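Local atomic coordinates of putative peptidase (Parabacteroides merdae, PDB entry 4L8K), a protein that is a putative serine peptidase of family S41 and probably hydrolyses peptide bonds, though its substrates are not known. Residues 125-138 against 157-171. Residues are numbered along the deposited sequence; the frame is centred on the assembly and turned at random. Where two conformers were deposited one is given.
Sequences YGSFSSGVGENNLD and NGGGSMLYSDRIASR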
loop_
_atom_site.group_PDB
_atom_site.type_symbol
_atom_site.label_atom_id
_atom_site.label_comp_id
_atom_site.label_asym_id
_atom_site.label_seq_id
_atom_site.Cartn_x
_atom_site.Cartn_y
_atom_site.Cartn_z
ATOM N N TYR A 125 -12.160 -4.859 -2.139
ATOM C CA TYR A 125 -11.957 -3.523 -2.674
ATOM C C TYR A 125 -10.599 -3.525 -3.406
ATOM O O TYR A 125 -9.543 -3.397 -2.784
ATOM C CB TYR A 125 -12.049 -2.466 -1.553
ATOM C CG TYR A 125 -12.095 -1.050 -2.089
ATOM C CD1 TYR A 125 -13.066 -0.662 -3.008
ATOM C CD2 TYR A 125 -11.180 -0.096 -1.668
ATOM C CE1 TYR A 125 -13.115 0.643 -3.503
ATOM C CE2 TYR A 125 -11.229 1.214 -2.147
ATOM C CZ TYR A 125 -12.214 1.584 -3.046
ATOM O OH TYR A 125 -12.266 2.862 -3.532
ATOM N N GLY A 126 -10.651 -3.743 -4.718
ATOM C CA GLY A 126 -9.459 -3.892 -5.542
ATOM C C GLY A 126 -8.675 -2.647 -5.879
ATOM O O GLY A 126 -7.498 -2.744 -6.240
ATOM N N SER A 127 -9.317 -1.475 -5.847
ATOM C CA SER A 127 -8.643 -0.239 -6.257
ATOM C C SER A 127 -9.212 0.983 -5.572
ATOM O O SER A 127 -10.416 1.192 -5.651
ATOM C CB SER A 127 -8.762 -0.060 -7.778
ATOM O OG SER A 127 -8.122 1.142 -8.184
ATOM N N PHE A 128 -8.345 1.834 -4.990
ATOM C CA PHE A 128 -8.768 3.113 -4.408
ATOM C C PHE A 128 -9.013 4.167 -5.523
ATOM O O PHE A 128 -9.325 5.309 -5.200
ATOM C CB PHE A 128 -7.778 3.636 -3.321
ATOM C CG PHE A 128 -7.949 2.963 -1.981
ATOM C CD1 PHE A 128 -8.936 3.375 -1.102
ATOM C CD2 PHE A 128 -7.184 1.860 -1.638
ATOM C CE1 PHE A 128 -9.131 2.712 0.114
ATOM C CE2 PHE A 128 -7.379 1.200 -0.421
ATOM C CZ PHE A 128 -8.334 1.646 0.457
ATOM N N SER A 129 -8.889 3.770 -6.836
ATOM C CA SER A 129 -9.184 4.595 -8.018
ATOM C C SER A 129 -10.635 4.396 -8.434
ATOM O O SER A 129 -11.201 5.210 -9.149
ATOM C CB SER A 129 -8.259 4.254 -9.181
ATOM O OG SER A 129 -6.941 4.718 -8.945
ATOM N N SER A 130 -11.238 3.301 -7.988
ATOM C CA SER A 130 -12.642 2.994 -8.225
ATOM C C SER A 130 -13.410 3.499 -7.013
ATOM O O SER A 130 -13.280 2.951 -5.922
ATOM C CB SER A 130 -12.828 1.496 -8.462
ATOM O OG SER A 130 -13.996 1.262 -9.230
ATOM N N GLY A 131 -14.131 4.592 -7.207
ATOM C CA GLY A 131 -14.896 5.281 -6.179
ATOM C C GLY A 131 -15.961 4.522 -5.420
ATOM O O GLY A 131 -16.625 3.618 -5.946
ATOM N N VAL A 132 -16.148 4.946 -4.170
ATOM C CA VAL A 132 -17.152 4.397 -3.262
ATOM C C VAL A 132 -17.886 5.604 -2.692
ATOM O O VAL A 132 -17.251 6.504 -2.164
ATOM C CB VAL A 132 -16.516 3.433 -2.187
ATOM C CG1 VAL A 132 -17.415 3.210 -1.010
ATOM C CG2 VAL A 132 -16.160 2.091 -2.798
ATOM N N GLY A 133 -19.198 5.654 -2.874
ATOM C CA GLY A 133 -20.030 6.729 -2.333
ATOM C C GLY A 133 -20.514 6.410 -0.929
ATOM O O GLY A 133 -20.323 5.287 -0.445
ATOM N N GLU A 134 -21.116 7.405 -0.258
ATOM C CA GLU A 134 -21.646 7.280 1.103
ATOM C C GLU A 134 -22.809 6.282 1.158
ATOM O O GLU A 134 -22.912 5.527 2.123
ATOM C CB GLU A 134 -22.101 8.647 1.676
ATOM C CG GLU A 134 -21.035 9.735 1.703
ATOM C CD GLU A 134 -19.863 9.595 2.664
ATOM O OE1 GLU A 134 -19.736 8.556 3.361
ATOM O OE2 GLU A 134 -19.046 10.542 2.700
ATOM N N ASN A 135 -23.672 6.275 0.114
ATOM C CA ASN A 135 -24.813 5.355 0.010
ATOM C C ASN A 135 -24.312 3.935 -0.229
ATOM O O ASN A 135 -24.784 3.025 0.437
ATOM C CB ASN A 135 -25.809 5.797 -1.072
ATOM C CG ASN A 135 -26.554 7.073 -0.746
ATOM O OD1 ASN A 135 -26.756 7.446 0.392
ATOM N ND2 ASN A 135 -27.016 7.762 -1.741
ATOM N N ASN A 136 -23.301 3.758 -1.100
ATOM C CA ASN A 136 -22.654 2.460 -1.349
ATOM C C ASN A 136 -22.253 1.793 -0.031
ATOM O O ASN A 136 -22.587 0.622 0.213
ATOM C CB ASN A 136 -21.388 2.630 -2.216
ATOM C CG ASN A 136 -21.589 3.018 -3.632
ATOM O OD1 ASN A 136 -20.703 3.641 -4.219
ATOM N ND2 ASN A 136 -22.715 2.608 -4.247
ATOM N N LEU A 137 -21.552 2.570 0.834
ATOM C CA LEU A 137 -21.097 2.099 2.140
ATOM C C LEU A 137 -22.276 1.776 3.059
ATOM O O LEU A 137 -22.279 0.701 3.651
ATOM C CB LEU A 137 -20.137 3.110 2.804
ATOM C CG LEU A 137 -18.740 3.179 2.190
ATOM C CD1 LEU A 137 -18.064 4.519 2.501
ATOM C CD2 LEU A 137 -17.863 1.964 2.588
ATOM N N ASP A 138 -23.285 2.670 3.145
ATOM C CA ASP A 138 -24.470 2.441 3.982
ATOM C C ASP A 138 -25.227 1.172 3.578
ATOM O O ASP A 138 -25.650 0.420 4.458
ATOM C CB ASP A 138 -25.423 3.646 3.936
ATOM C CG ASP A 138 -24.981 4.836 4.774
ATOM O OD1 ASP A 138 -23.954 4.717 5.482
ATOM O OD2 ASP A 138 -25.657 5.886 4.713
ATOM N N ASN A 157 -4.400 -4.327 -4.083
ATOM C CA ASN A 157 -4.895 -2.976 -4.274
ATOM C C ASN A 157 -3.690 -2.033 -4.224
ATOM O O ASN A 157 -3.156 -1.752 -3.156
ATOM C CB ASN A 157 -5.979 -2.630 -3.231
ATOM C CG ASN A 157 -6.638 -1.270 -3.405
ATOM O OD1 ASN A 157 -6.049 -0.320 -3.948
ATOM N ND2 ASN A 157 -7.868 -1.132 -2.886
ATOM N N GLY A 158 -3.260 -1.596 -5.408
ATOM C CA GLY A 158 -2.124 -0.704 -5.610
ATOM C C GLY A 158 -2.358 0.754 -5.250
ATOM O O GLY A 158 -1.512 1.598 -5.518
ATOM N N GLY A 159 -3.488 1.052 -4.612
ATOM C CA GLY A 159 -3.813 2.406 -4.182
ATOM C C GLY A 159 -4.765 3.130 -5.104
ATOM O O GLY A 159 -5.559 2.509 -5.806
ATOM N N GLY A 160 -4.688 4.451 -5.072
ATOM C CA GLY A 160 -5.553 5.330 -5.841
ATOM C C GLY A 160 -5.844 6.601 -5.076
ATOM O O GLY A 160 -4.916 7.258 -4.577
ATOM N N SER A 161 -7.132 6.946 -4.945
ATOM C CA SER A 161 -7.464 8.220 -4.312
ATOM C C SER A 161 -7.680 8.121 -2.831
ATOM O O SER A 161 -8.483 7.309 -2.356
ATOM C CB SER A 161 -8.676 8.875 -4.963
ATOM O OG SER A 161 -8.961 10.123 -4.351
HETATM N N MSE A 162 -7.032 9.062 -2.118
HETATM C CA MSE A 162 -7.067 9.273 -0.663
HETATM C C MSE A 162 -8.475 9.692 -0.213
HETATM O O MSE A 162 -8.802 9.600 0.979
HETATM C CB MSE A 162 -6.056 10.359 -0.263
HETATM C CG MSE A 162 -4.659 10.142 -0.853
HETATM SE SE MSE A 162 -3.221 10.314 0.441
HETATM C CE MSE A 162 -3.694 8.735 1.492
ATOM N N LEU A 163 -9.288 10.208 -1.160
ATOM C CA LEU A 163 -10.645 10.628 -0.856
ATOM C C LEU A 163 -11.452 9.408 -0.390
ATOM O O LEU A 163 -12.158 9.492 0.613
ATOM C CB LEU A 163 -11.288 11.307 -2.084
ATOM C CG LEU A 163 -12.795 11.652 -1.988
ATOM C CD1 LEU A 163 -13.007 12.910 -1.189
ATOM C CD2 LEU A 163 -13.410 11.825 -3.372
ATOM N N TYR A 164 -11.262 8.259 -1.060
ATOM C CA TYR A 164 -11.982 7.022 -0.740
ATOM C C TYR A 164 -11.354 6.322 0.428
ATOM O O TYR A 164 -12.062 5.698 1.228
ATOM C CB TYR A 164 -12.062 6.116 -1.972
ATOM C CG TYR A 164 -12.623 6.878 -3.155
ATOM C CD1 TYR A 164 -13.859 7.527 -3.072
ATOM C CD2 TYR A 164 -11.894 7.013 -4.329
ATOM C CE1 TYR A 164 -14.360 8.267 -4.140
ATOM C CE2 TYR A 164 -12.402 7.716 -5.414
ATOM C CZ TYR A 164 -13.637 8.342 -5.312
ATOM O OH TYR A 164 -14.179 9.003 -6.377
ATOM N N SER A 165 -10.041 6.472 0.561
ATOM C CA SER A 165 -9.307 5.951 1.702
ATOM C C SER A 165 -9.919 6.524 2.990
ATOM O O SER A 165 -10.412 5.745 3.794
ATOM C CB SER A 165 -7.831 6.308 1.573
ATOM O OG SER A 165 -7.088 5.430 2.397
ATOM N N ASP A 166 -9.961 7.875 3.121
ATOM C CA ASP A 166 -10.527 8.586 4.282
ATOM C C ASP A 166 -12.005 8.297 4.484
ATOM O O ASP A 166 -12.437 8.148 5.624
ATOM C CB ASP A 166 -10.341 10.112 4.141
ATOM C CG ASP A 166 -9.159 10.677 4.899
ATOM O OD1 ASP A 166 -8.062 10.072 4.832
ATOM O OD2 ASP A 166 -9.307 11.752 5.496
ATOM N N ARG A 167 -12.786 8.224 3.394
ATOM C CA ARG A 167 -14.229 7.970 3.439
ATOM C C ARG A 167 -14.532 6.569 3.989
ATOM O O ARG A 167 -15.440 6.434 4.799
ATOM C CB ARG A 167 -14.843 8.144 2.035
ATOM C CG ARG A 167 -16.355 7.986 1.995
ATOM C CD ARG A 167 -16.866 8.183 0.592
ATOM N NE ARG A 167 -16.931 9.606 0.238
ATOM C CZ ARG A 167 -17.146 10.088 -0.983
ATOM N NH1 ARG A 167 -17.325 9.265 -2.014
ATOM N NH2 ARG A 167 -17.146 11.388 -1.192
ATOM N N ILE A 168 -13.779 5.542 3.568
ATOM C CA ILE A 168 -13.996 4.178 4.078
ATOM C C ILE A 168 -13.508 4.086 5.544
ATOM O O ILE A 168 -14.296 3.717 6.398
ATOM C CB ILE A 168 -13.369 3.077 3.176
ATOM C CG1 ILE A 168 -14.036 3.074 1.788
ATOM C CG2 ILE A 168 -13.502 1.696 3.822
ATOM C CD1 ILE A 168 -13.072 2.535 0.673
ATOM N N ALA A 169 -12.249 4.482 5.834
ATOM C CA ALA A 169 -11.650 4.404 7.182
ATOM C C ALA A 169 -12.476 5.105 8.258
ATOM O O ALA A 169 -12.567 4.587 9.375
ATOM C CB ALA A 169 -10.241 4.970 7.167
ATOM N N SER A 170 -13.082 6.263 7.924
ATOM C CA SER A 170 -13.883 7.068 8.857
ATOM C C SER A 170 -15.169 6.333 9.352
ATOM O O SER A 170 -15.720 6.717 10.388
ATOM C CB SER A 170 -14.219 8.429 8.249
ATOM O OG SER A 170 -15.114 8.297 7.159
ATOM N N ARG A 171 -15.580 5.236 8.663
ATOM C CA ARG A 171 -16.724 4.398 9.021
ATOM C C ARG A 171 -16.406 3.421 10.155
ATOM O O ARG A 171 -17.313 2.787 10.676
ATOM C CB ARG A 171 -17.225 3.600 7.804
ATOM C CG ARG A 171 -17.717 4.458 6.637
ATOM C CD ARG A 171 -18.872 5.357 7.053
ATOM N NE ARG A 171 -19.506 6.000 5.907
ATOM C CZ ARG A 171 -20.650 5.604 5.365
ATOM N NH1 ARG A 171 -21.322 4.593 5.889
ATOM N NH2 ARG A 171 -21.148 6.239 4.313
HETATM O O HOH W 1 -4.903 -1.743 -7.840
HETATM O O HOH W 2 -5.485 0.922 -7.882
HETATM O O HOH W 3 -17.657 8.034 5.184
#
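Salt bridges join Arg171 to the start of helix 134-143. Arg171 NH2 meets Glu134 OE1 on the anti lone pair at 2.9 Å, nearly straight at 174°, with carboxylate and guanidinium close to coplanar. Arg171 NH1 reaches Asp138 OD1 at 2.7 Å, while Leu137 CB lies over one guanidinium face. A lysine in place of Arg171 would probably hold only one acid, leaving the other to its remaining partner, Arg167 for Glu134 or Arg206 for Asp138. Arg167 adds a longer bridge to Glu134, and Arg167 NH1 donates to Val132 O (2.8 Å) within the guanidinium plane. Both segments belong to the S41 region, of the ClpP/crotonase clan, and lead on from the ends of neighbouring parallel strands 120-125 and 149-153. At the glycine-rich loop 158-160, Phe128 N donates to Gly159 O (3.0 Å) and Ser161 N to Phe128 O (2.7 Å), a single beta bridge. Asn157 swings CG away from its backbone N (chi1 -176°), so that ND2 reaches Tyr125 O. The Phe128 ring packs CE1 against Ser165 CA (3.6 Å) and Ile168 CD1, with CD2 near Asn157 ND2. By CH-pi contacts, Gly131 CA covers the Tyr164 ring and Ile168 CD1 one Tyr125 face.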